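Local atomic coordinates of prolyl-ACP dehydrogenase (Oscillatoria sp., PDB entry 4IRN), a protein that oxidises proline tethered to an acyl carrier protein, an FAD-dependent step in anatoxin-a biosynthesis carried out on an acyl-CoA dehydrogenase fold. Residues F47-L59 / A76-W88. Numbering follows the deposited sequence.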
ATOM      1  N   PHE A  47       1.238  23.915  30.129  1.00 15.53           N
ATOM      2  CA  PHE A  47       0.463  24.789  29.237  1.00 14.37           C
ATOM      3  C   PHE A  47      -0.435  23.999  28.298  1.00 20.59           C
ATOM      4  O   PHE A  47      -1.597  24.370  28.114  1.00 20.48           O
ATOM      5  CB  PHE A  47       1.345  25.797  28.472  1.00 15.25           C
ATOM      6  CG  PHE A  47       0.569  26.757  27.595  1.00 15.89           C
ATOM      7  CD1 PHE A  47      -0.347  27.644  28.145  1.00 18.59           C
ATOM      8  CD2 PHE A  47       0.754  26.773  26.219  1.00 17.71           C
ATOM      9  CE1 PHE A  47      -1.081  28.514  27.333  1.00 19.51           C
ATOM     10  CE2 PHE A  47       0.033  27.658  25.409  1.00 20.52           C
ATOM     11  CZ  PHE A  47      -0.876  28.524  25.972  1.00 18.61           C
ATOM     12  N   ARG A  48       0.093  22.892  27.721  1.00 17.43           N
ATOM     13  CA  ARG A  48      -0.658  21.993  26.838  1.00 16.43           C
ATOM     14  C   ARG A  48      -1.805  21.345  27.621  1.00 21.56           C
ATOM     15  O   ARG A  48      -2.918  21.248  27.100  1.00 22.29           O
ATOM     16  CB  ARG A  48       0.269  20.935  26.218  1.00 13.14           C
ATOM     17  CG  ARG A  48      -0.391  20.086  25.139  1.00 15.46           C
ATOM     18  CD  ARG A  48       0.482  18.927  24.716  1.00 15.15           C
ATOM     19  NE  ARG A  48      -0.273  17.900  23.997  1.00 20.92           N
ATOM     20  CZ  ARG A  48      -0.770  16.801  24.558  1.00 33.68           C
ATOM     21  NH1 ARG A  48      -0.603  16.575  25.855  1.00 24.83           N
ATOM     22  NH2 ARG A  48      -1.447  15.924  23.829  1.00 17.78           N
ATOM     23  N   LYS A  49      -1.537  20.952  28.877  1.00 18.28           N
ATOM     24  CA  LYS A  49      -2.510  20.355  29.798  1.00 18.00           C
ATOM     25  C   LYS A  49      -3.614  21.374  30.101  1.00 21.61           C
ATOM     26  O   LYS A  49      -4.780  21.000  30.172  1.00 22.35           O
ATOM     27  CB  LYS A  49      -1.823  19.883  31.095  1.00 20.90           C
ATOM     28  CG  LYS A  49      -2.606  18.846  31.879  1.00 41.14           C
ATOM     29  CD  LYS A  49      -1.989  18.610  33.259  1.00 53.85           C
ATOM     30  CE  LYS A  49      -2.812  17.670  34.111  1.00 67.01           C
ATOM     31  NZ  LYS A  49      -4.078  18.295  34.595  1.00 75.48           N
ATOM     32  N   LYS A  50      -3.248  22.664  30.240  1.00 16.19           N
ATOM     33  CA  LYS A  50      -4.176  23.773  30.480  1.00 15.46           C
ATOM     34  C   LYS A  50      -5.057  24.003  29.236  1.00 20.09           C
ATOM     35  O   LYS A  50      -6.251  24.290  29.387  1.00 19.15           O
ATOM     36  CB  LYS A  50      -3.393  25.048  30.845  1.00 17.04           C
ATOM     37  CG  LYS A  50      -4.244  26.223  31.314  1.00 16.17           C
ATOM     38  CD  LYS A  50      -3.438  27.508  31.341  1.00 19.08           C
ATOM     39  CE  LYS A  50      -4.301  28.727  31.528  1.00 28.81           C
ATOM     40  NZ  LYS A  50      -3.542  29.974  31.262  1.00 48.59           N
ATOM     41  N   VAL A  51      -4.464  23.854  28.015  1.00 17.22           N
ATOM     42  CA  VAL A  51      -5.156  23.991  26.725  1.00 16.51           C
ATOM     43  C   VAL A  51      -6.203  22.869  26.581  1.00 20.06           C
ATOM     44  O   VAL A  51      -7.347  23.166  26.234  1.00 20.33           O
ATOM     45  CB  VAL A  51      -4.176  24.065  25.517  1.00 20.32           C
ATOM     46  CG1 VAL A  51      -4.926  24.049  24.185  1.00 20.17           C
ATOM     47  CG2 VAL A  51      -3.290  25.307  25.598  1.00 20.00           C
ATOM     48  N   ILE A  52      -5.821  21.597  26.883  1.00 15.45           N
ATOM     49  CA  ILE A  52      -6.711  20.427  26.819  1.00 15.47           C
ATOM     50  C   ILE A  52      -7.910  20.620  27.759  1.00 20.15           C
ATOM     51  O   ILE A  52      -9.046  20.483  27.311  1.00 20.78           O
ATOM     52  CB  ILE A  52      -5.955  19.079  27.074  1.00 18.70           C
ATOM     53  CG1 ILE A  52      -4.928  18.794  25.954  1.00 18.72           C
ATOM     54  CG2 ILE A  52      -6.925  17.876  27.250  1.00 18.87           C
ATOM     55  CD1 ILE A  52      -3.835  17.808  26.302  1.00 24.04           C
ATOM     56  N   GLN A  53      -7.649  20.982  29.042  1.00 15.72           N
ATOM     57  CA  GLN A  53      -8.672  21.229  30.071  1.00 14.85           C
ATOM     58  C   GLN A  53      -9.660  22.324  29.650  1.00 18.76           C
ATOM     59  O   GLN A  53     -10.869  22.134  29.786  1.00 17.70           O
ATOM     60  CB  GLN A  53      -8.033  21.561  31.432  1.00 16.29           C
ATOM     61  CG  GLN A  53      -7.266  20.416  32.112  1.00 45.16           C
ATOM     62  CD  GLN A  53      -8.037  19.132  32.343  1.00 72.63           C
ATOM     63  OE1 GLN A  53      -9.172  19.127  32.841  1.00 70.23           O
ATOM     64  NE2 GLN A  53      -7.407  18.007  32.024  1.00 63.77           N
ATOM     65  N   PHE A  54      -9.146  23.452  29.102  1.00 16.20           N
ATOM     66  CA  PHE A  54      -9.952  24.578  28.592  1.00 15.73           C
ATOM     67  C   PHE A  54     -10.886  24.103  27.476  1.00 20.31           C
ATOM     68  O   PHE A  54     -12.087  24.388  27.505  1.00 18.86           O
ATOM     69  CB  PHE A  54      -9.028  25.721  28.099  1.00 16.78           C
ATOM     70  CG  PHE A  54      -9.598  26.656  27.051  1.00 17.39           C
ATOM     71  CD1 PHE A  54     -10.485  27.668  27.403  1.00 18.91           C
ATOM     72  CD2 PHE A  54      -9.203  26.559  25.718  1.00 19.58           C
ATOM     73  CE1 PHE A  54     -11.007  28.534  26.433  1.00 19.42           C
ATOM     74  CE2 PHE A  54      -9.722  27.428  24.751  1.00 21.51           C
ATOM     75  CZ  PHE A  54     -10.616  28.412  25.115  1.00 18.96           C
ATOM     76  N   ALA A  55     -10.315  23.350  26.493  1.00 18.47           N
ATOM     77  CA  ALA A  55     -11.033  22.791  25.341  1.00 18.39           C
ATOM     78  C   ALA A  55     -12.076  21.752  25.749  1.00 23.69           C
ATOM     79  O   ALA A  55     -13.146  21.697  25.142  1.00 24.31           O
ATOM     80  CB  ALA A  55     -10.047  22.198  24.343  1.00 18.79           C
ATOM     81  N   GLN A  56     -11.767  20.930  26.767  1.00 19.68           N
ATOM     82  CA  GLN A  56     -12.664  19.891  27.262  1.00 18.80           C
ATOM     83  C   GLN A  56     -13.794  20.452  28.117  1.00 24.61           C
ATOM     84  O   GLN A  56     -14.860  19.844  28.149  1.00 24.61           O
ATOM     85  CB  GLN A  56     -11.885  18.826  28.044  1.00 19.34           C
ATOM     86  CG  GLN A  56     -11.128  17.847  27.160  1.00 23.68           C
ATOM     87  CD  GLN A  56     -10.296  16.859  27.940  1.00 36.97           C
ATOM     88  OE1 GLN A  56      -9.927  17.077  29.107  1.00 34.97           O
ATOM     89  NE2 GLN A  56      -9.938  15.764  27.284  1.00 22.18           N
ATOM     90  N   GLN A  57     -13.563  21.590  28.827  1.00 21.42           N
ATOM     91  CA  GLN A  57     -14.554  22.179  29.734  1.00 21.17           C
ATOM     92  C   GLN A  57     -15.382  23.320  29.153  1.00 26.85           C
ATOM     93  O   GLN A  57     -16.605  23.318  29.299  1.00 27.22           O
ATOM     94  CB  GLN A  57     -13.896  22.623  31.049  1.00 22.53           C
ATOM     95  CG  GLN A  57     -13.421  21.469  31.938  1.00 43.18           C
ATOM     96  CD  GLN A  57     -12.313  21.846  32.898  1.00 69.49           C
ATOM     97  OE1 GLN A  57     -11.793  22.974  32.906  1.00 68.27           O
ATOM     98  NE2 GLN A  57     -11.910  20.895  33.723  1.00 62.00           N
ATOM     99  N   SER A  58     -14.728  24.314  28.531  1.00 24.54           N
ATOM    100  CA  SER A  58     -15.416  25.492  28.002  1.00 24.53           C
ATOM    101  C   SER A  58     -15.626  25.567  26.481  1.00 27.38           C
ATOM    102  O   SER A  58     -15.953  26.640  25.972  1.00 27.11           O
ATOM    103  CB  SER A  58     -14.809  26.778  28.562  1.00 28.37           C
ATOM    104  OG  SER A  58     -13.405  26.813  28.378  1.00 36.17           O
ATOM    105  N   LEU A  59     -15.504  24.437  25.765  1.00 22.83           N
ATOM    106  CA  LEU A  59     -15.731  24.426  24.312  1.00 21.93           C
ATOM    107  C   LEU A  59     -16.826  23.446  23.869  1.00 25.82           C
ATOM    108  O   LEU A  59     -17.064  23.299  22.669  1.00 25.13           O
ATOM    109  CB  LEU A  59     -14.424  24.201  23.505  1.00 21.45           C
ATOM    110  CG  LEU A  59     -13.326  25.273  23.540  1.00 25.05           C
ATOM    111  CD1 LEU A  59     -12.200  24.896  22.615  1.00 25.57           C
ATOM    112  CD2 LEU A  59     -13.846  26.627  23.123  1.00 25.55           C
ATOM    113  N   ALA A  76     -17.324  29.744  20.645  1.00 21.38           N
ATOM    114  CA  ALA A  76     -16.069  29.023  20.846  1.00 21.18           C
ATOM    115  C   ALA A  76     -14.876  29.767  20.249  1.00 26.14           C
ATOM    116  O   ALA A  76     -13.787  29.686  20.820  1.00 25.82           O
ATOM    117  CB  ALA A  76     -16.169  27.620  20.274  1.00 21.77           C
ATOM    118  N   TRP A  77     -15.078  30.503  19.129  1.00 23.66           N
ATOM    119  CA  TRP A  77     -14.039  31.322  18.494  1.00 24.12           C
ATOM    120  C   TRP A  77     -13.635  32.435  19.457  1.00 29.12           C
ATOM    121  O   TRP A  77     -12.436  32.636  19.684  1.00 29.18           O
ATOM    122  CB  TRP A  77     -14.532  31.922  17.156  1.00 23.26           C
ATOM    123  CG  TRP A  77     -13.524  32.786  16.435  1.00 24.61           C
ATOM    124  CD1 TRP A  77     -13.118  34.041  16.786  1.00 27.67           C
ATOM    125  CD2 TRP A  77     -12.815  32.465  15.222  1.00 24.70           C
ATOM    126  NE1 TRP A  77     -12.178  34.506  15.891  1.00 27.10           N
ATOM    127  CE2 TRP A  77     -11.979  33.565  14.918  1.00 28.81           C
ATOM    128  CE3 TRP A  77     -12.816  31.357  14.352  1.00 26.15           C
ATOM    129  CZ2 TRP A  77     -11.127  33.578  13.805  1.00 28.44           C
ATOM    130  CZ3 TRP A  77     -11.991  31.388  13.233  1.00 27.83           C
ATOM    131  CH2 TRP A  77     -11.157  32.484  12.966  1.00 28.51           C
ATOM    132  N   GLN A  78     -14.646  33.150  20.013  1.00 26.20           N
ATOM    133  CA  GLN A  78     -14.508  34.240  20.988  1.00 25.77           C
ATOM    134  C   GLN A  78     -13.766  33.791  22.243  1.00 28.10           C
ATOM    135  O   GLN A  78     -12.864  34.485  22.692  1.00 27.96           O
ATOM    136  CB  GLN A  78     -15.887  34.806  21.370  1.00 27.27           C
ATOM    137  CG  GLN A  78     -16.571  35.674  20.303  1.00 47.07           C
ATOM    138  CD  GLN A  78     -18.073  35.883  20.534  1.00 75.01           C
ATOM    139  OE1 GLN A  78     -18.652  35.473  21.549  1.00 72.08           O
ATOM    140  NE2 GLN A  78     -18.783  36.335  19.505  1.00 68.59           N
ATOM    141  N   LYS A  79     -14.121  32.617  22.784  1.00 23.39           N
ATOM    142  CA  LYS A  79     -13.498  32.023  23.976  1.00 22.84           C
ATOM    143  C   LYS A  79     -12.032  31.663  23.750  1.00 26.34           C
ATOM    144  O   LYS A  79     -11.215  31.865  24.648  1.00 26.10           O
ATOM    145  CB  LYS A  79     -14.293  30.809  24.488  1.00 24.40           C
ATOM    146  CG  LYS A  79     -15.546  31.186  25.244  1.00 32.71           C
ATOM    147  CD  LYS A  79     -16.187  29.976  25.883  1.00 46.09           C
ATOM    148  CE  LYS A  79     -17.465  30.304  26.610  1.00 64.70           C
ATOM    149  NZ  LYS A  79     -17.185  30.919  27.934  1.00 79.22           N
ATOM    150  N   CYS A  80     -11.706  31.161  22.546  1.00 22.02           N
ATOM    151  CA  CYS A  80     -10.348  30.810  22.136  1.00 21.56           C
ATOM    152  C   CYS A  80      -9.461  32.053  22.037  1.00 25.36           C
ATOM    153  O   CYS A  80      -8.308  32.010  22.468  1.00 25.47           O
ATOM    154  CB  CYS A  80     -10.362  30.026  20.828  1.00 21.46           C
ATOM    155  SG  CYS A  80     -10.792  28.280  21.025  1.00 25.16           S
ATOM    156  N   SER A  81     -10.011  33.165  21.502  1.00 21.53           N
ATOM    157  CA  SER A  81      -9.310  34.453  21.387  1.00 21.09           C
ATOM    158  C   SER A  81      -9.043  35.062  22.768  1.00 24.69           C
ATOM    159  O   SER A  81      -7.984  35.658  22.964  1.00 23.82           O
ATOM    160  CB  SER A  81     -10.089  35.432  20.513  1.00 23.77           C
ATOM    161  OG  SER A  81      -9.330  36.613  20.302  1.00 28.52           O
ATOM    162  N   GLU A  82     -10.005  34.894  23.722  1.00 21.15           N
ATOM    163  CA  GLU A  82      -9.897  35.343  25.115  1.00 20.43           C
ATOM    164  C   GLU A  82      -8.765  34.562  25.801  1.00 21.86           C
ATOM    165  O   GLU A  82      -8.019  35.143  26.591  1.00 22.38           O
ATOM    166  CB  GLU A  82     -11.214  35.106  25.875  1.00 22.07           C
ATOM    167  CG  GLU A  82     -12.320  36.103  25.582  1.00 36.41           C
ATOM    168  CD  GLU A  82     -13.726  35.621  25.914  1.00 70.53           C
ATOM    169  OE1 GLU A  82     -13.903  34.923  26.941  1.00 67.50           O
ATOM    170  OE2 GLU A  82     -14.658  35.960  25.148  1.00 68.49           O
ATOM    171  N   PHE A  83      -8.631  33.250  25.476  1.00 15.83           N
ATOM    172  CA  PHE A  83      -7.596  32.364  26.017  1.00 14.99           C
ATOM    173  C   PHE A  83      -6.227  32.757  25.472  1.00 19.08           C
ATOM    174  O   PHE A  83      -5.231  32.665  26.197  1.00 18.29           O
ATOM    175  CB  PHE A  83      -7.919  30.887  25.736  1.00 16.29           C
ATOM    176  CG  PHE A  83      -7.071  29.899  26.510  1.00 17.77           C
ATOM    177  CD1 PHE A  83      -5.921  29.355  25.951  1.00 20.70           C
ATOM    178  CD2 PHE A  83      -7.433  29.496  27.795  1.00 19.87           C
ATOM    179  CE1 PHE A  83      -5.135  28.442  26.669  1.00 21.61           C
ATOM    180  CE2 PHE A  83      -6.648  28.582  28.510  1.00 22.78           C
ATOM    181  CZ  PHE A  83      -5.504  28.062  27.941  1.00 20.98           C
ATOM    182  N   GLY A  84      -6.207  33.224  24.219  1.00 15.69           N
ATOM    183  CA  GLY A  84      -5.012  33.709  23.541  1.00 15.45           C
ATOM    184  C   GLY A  84      -4.567  32.941  22.318  1.00 19.80           C
ATOM    185  O   GLY A  84      -3.518  33.272  21.767  1.00 21.41           O
ATOM    186  N   VAL A  85      -5.354  31.939  21.869  1.00 14.83           N
ATOM    187  CA  VAL A  85      -5.035  31.067  20.719  1.00 14.33           C
ATOM    188  C   VAL A  85      -4.502  31.847  19.512  1.00 19.32           C
ATOM    189  O   VAL A  85      -3.371  31.612  19.073  1.00 19.83           O
ATOM    190  CB  VAL A  85      -6.186  30.093  20.317  1.00 17.32           C
ATOM    191  CG1 VAL A  85      -5.725  29.127  19.234  1.00 16.98           C
ATOM    192  CG2 VAL A  85      -6.710  29.317  21.521  1.00 16.84           C
ATOM    193  N   HIS A  86      -5.296  32.802  19.016  1.00 15.81           N
ATOM    194  CA  HIS A  86      -4.974  33.637  17.854  1.00 15.63           C
ATOM    195  C   HIS A  86      -3.662  34.408  18.005  1.00 20.68           C
ATOM    196  O   HIS A  86      -2.921  34.531  17.030  1.00 20.79           O
ATOM    197  CB  HIS A  86      -6.129  34.599  17.557  1.00 16.03           C
ATOM    198  CG  HIS A  86      -7.452  33.917  17.391  1.00 19.26           C
ATOM    199  ND1 HIS A  86      -8.065  33.255  18.442  1.00 20.95           N
ATOM    200  CD2 HIS A  86      -8.250  33.833  16.305  1.00 20.79           C
ATOM    201  CE1 HIS A  86      -9.205  32.789  17.963  1.00 20.15           C
ATOM    202  NE2 HIS A  86      -9.356  33.101  16.681  1.00 20.43           N
ATOM    203  N   GLY A  87      -3.380  34.876  19.224  1.00 16.59           N
ATOM    204  CA  GLY A  87      -2.180  35.634  19.548  1.00 15.89           C
ATOM    205  C   GLY A  87      -0.933  34.818  19.830  1.00 20.69           C
ATOM    206  O   GLY A  87       0.138  35.409  20.003  1.00 20.62           O
ATOM    207  N   TRP A  88      -1.048  33.460  19.889  1.00 16.97           N
ATOM    208  CA  TRP A  88       0.073  32.550  20.185  1.00 17.10           C
ATOM    209  C   TRP A  88       1.382  32.835  19.424  1.00 21.06           C
ATOM    210  O   TRP A  88       2.399  33.000  20.092  1.00 21.06           O
ATOM    211  CB  TRP A  88      -0.327  31.058  20.110  1.00 16.06           C
ATOM    212  CG  TRP A  88      -1.165  30.540  21.244  1.00 16.91           C
ATOM    213  CD1 TRP A  88      -1.393  31.146  22.443  1.00 19.96           C
ATOM    214  CD2 TRP A  88      -1.820  29.268  21.307  1.00 16.71           C
ATOM    215  NE1 TRP A  88      -2.183  30.349  23.234  1.00 19.56           N
ATOM    216  CE2 TRP A  88      -2.457  29.185  22.563  1.00 20.90           C
ATOM    217  CE3 TRP A  88      -1.943  28.187  20.413  1.00 18.11           C
ATOM    218  CZ2 TRP A  88      -3.210  28.066  22.951  1.00 20.29           C
ATOM    219  CZ3 TRP A  88      -2.688  27.081  20.799  1.00 19.60           C
ATOM    220  CH2 TRP A  88      -3.315  27.029  22.051  1.00 20.29           C
TER
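Helices 47-58 and 76-83 run nearly antiparallel, at 153° with axes 11.7 Å apart at closest approach, bringing Phe-54 opposite Phe-83 and Leu-59 opposite Ala-76. Aromatic rings bridge much of that wide spacing. Phe-54 and Phe-83 reach past each other from opposite backbones and stack face to face, centroids 4.2 Å apart and planes at 19°; Phe-83 CB also makes a CH-pi contact over the Phe-54 face. In Phe-83, CG lies anti to the backbone N, which carries the ring as a knob among Phe-47, Lys-50, Val-51 and Phe-54. The extended aliphatic chain of Lys-50 lies against its far end, with Lys-50 CE 3.8 Å from Phe-83 CE2. Cys-80 SG meets the edge of the Phe-54 ring, a sulfur-aromatic contact, and packs against Leu-59 CD1 at 4.0 Å. Beyond the Schellman motif at Gly-84, the chain brings Trp-88 back against helix 47-58: Phe-47 turns its edge to the indole face in an offset edge-to-face pair, planes at 70°, while Val-51 CG2 touches both Phe-83 CE1 and Trp-88 CZ2. Ser-58 OG and Ser-58 N both donate hydrogen bonds to Phe-54 O, from opposite faces of its plane. Within the N-terminal helical domain of the acyl-CoA dehydrogenase fold, Phe-47 and Trp-88 rest on helix 101-114, while Ala-76 and Cys-80 pack on helix 118-138.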